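Local coordinates for cytosol aminopeptidase (Coxiella burnetii, PDB 3IJ3), which probably acts as a manganese-dependent metalloaminopeptidase of the M17 family, removing amino acids from the N-termini of peptides, at residues A[317-320]-A[324-327]. Numbering follows the deposited sequence.
Sequences VVQT and KTIE
With chi1 at 61°, the hydroxyl of T320 sits between its own backbone N and carbonyl carbon, and T320 OG1 reaches across to K324, donating to K324 O at 2.7 Å. The donor arrives from the side of that carbonyl, tilted 23° from its plane. The same rotation turns CG2 of T320 onto I326, whose chi1 of -55° and extended chi2 send CD1 to meet it; the two side chains cross at about a right angle, and T320 CG2 to I326 CD1, at 3.3 Å, is tighter than ordinary van der Waals packing. One water closes the turn end of this antiparallel hairpin: it accepts from T320 N and lies within donating distance of K324 O and of Q319 OE1, the latter at 2.6 Å. The Q319 amide lies alongside T325, with Q319 OE1 3.7 Å from T325 CG2. Further along the same face, V317 CG1 lies 3.6 Å from T325 CB, the two side chains crossing at a slant. V318 and I326, whose side chains lie on the opposite face from V317, Q319 and T325, form the hydrogen-bonded pair of the register: V318 N to I326 O is 2.8 Å and I326 N to V318 O 3.0 Å. I326 O also takes a CH contact from V317 CA. The V317/T325 face of this short catalytic-domain hairpin contributes to packing between chains: T325 OG1 is hydrogen-bonded to Y143 O of the second subunit, on which V317 also packs. E327 OE1 is held by S412. Strand 417-418 extends the sheet parallel to 325-327, while V318 and Q319 rest against helix 217-223.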
# COMPACT_ATOMS: atom_id res chain seq x y z
N VAL A 317 -26.30 0.26 12.34
CA VAL A 317 -27.54 0.05 11.58
C VAL A 317 -28.31 1.36 11.63
O VAL A 317 -28.64 1.84 12.72
CB VAL A 317 -28.37 -1.13 12.09
CG1 VAL A 317 -29.71 -1.19 11.33
CG2 VAL A 317 -27.58 -2.44 11.95
N VAL A 318 -28.59 1.91 10.45
CA VAL A 318 -29.25 3.18 10.29
C VAL A 318 -30.69 2.93 9.91
O VAL A 318 -30.97 2.10 9.05
CB VAL A 318 -28.55 3.98 9.17
CG1 VAL A 318 -29.30 5.24 8.82
CG2 VAL A 318 -27.06 4.26 9.58
N GLN A 319 -31.61 3.61 10.61
CA GLN A 319 -33.03 3.52 10.32
C GLN A 319 -33.29 4.42 9.11
O GLN A 319 -32.50 5.31 8.82
CB GLN A 319 -33.85 4.00 11.51
CG GLN A 319 -33.61 3.23 12.82
CD GLN A 319 -34.15 1.80 12.79
OE1 GLN A 319 -35.19 1.55 12.20
NE2 GLN A 319 -33.45 0.87 13.45
N THR A 320 -34.38 4.16 8.40
CA THR A 320 -34.72 4.98 7.23
C THR A 320 -36.17 5.44 7.27
O THR A 320 -37.00 4.88 7.96
CB THR A 320 -34.53 4.19 5.90
OG1 THR A 320 -35.40 3.06 5.89
CG2 THR A 320 -33.08 3.73 5.68
N LYS A 324 -36.91 0.68 6.50
CA LYS A 324 -36.00 -0.42 6.20
C LYS A 324 -34.77 -0.15 7.05
O LYS A 324 -34.51 1.01 7.41
CB LYS A 324 -35.62 -0.48 4.73
CG LYS A 324 -36.78 -0.78 3.84
CD LYS A 324 -36.36 -0.94 2.37
CE LYS A 324 -37.56 -1.25 1.48
NZ LYS A 324 -38.18 -2.55 1.81
N THR A 325 -34.02 -1.17 7.41
CA THR A 325 -32.79 -0.97 8.19
C THR A 325 -31.59 -1.18 7.26
O THR A 325 -31.59 -2.11 6.46
CB THR A 325 -32.70 -1.88 9.41
OG1 THR A 325 -32.93 -3.24 9.04
CG2 THR A 325 -33.75 -1.43 10.46
N ILE A 326 -30.57 -0.33 7.38
CA ILE A 326 -29.36 -0.42 6.57
C ILE A 326 -28.15 -0.66 7.46
O ILE A 326 -27.90 0.12 8.38
CB ILE A 326 -29.08 0.89 5.85
CG1 ILE A 326 -30.29 1.33 5.02
CG2 ILE A 326 -27.87 0.74 4.97
CD1 ILE A 326 -30.14 2.79 4.63
N GLU A 327 -27.43 -1.73 7.20
CA GLU A 327 -26.20 -2.00 7.91
C GLU A 327 -25.10 -1.28 7.13
O GLU A 327 -24.89 -1.55 5.93
CB GLU A 327 -25.90 -3.49 7.99
CG GLU A 327 -24.58 -3.75 8.77
CD GLU A 327 -24.20 -5.21 8.88
OE1 GLU A 327 -24.68 -6.03 8.06
OE2 GLU A 327 -23.39 -5.53 9.80
O HOH W 1 -36.07 2.11 9.78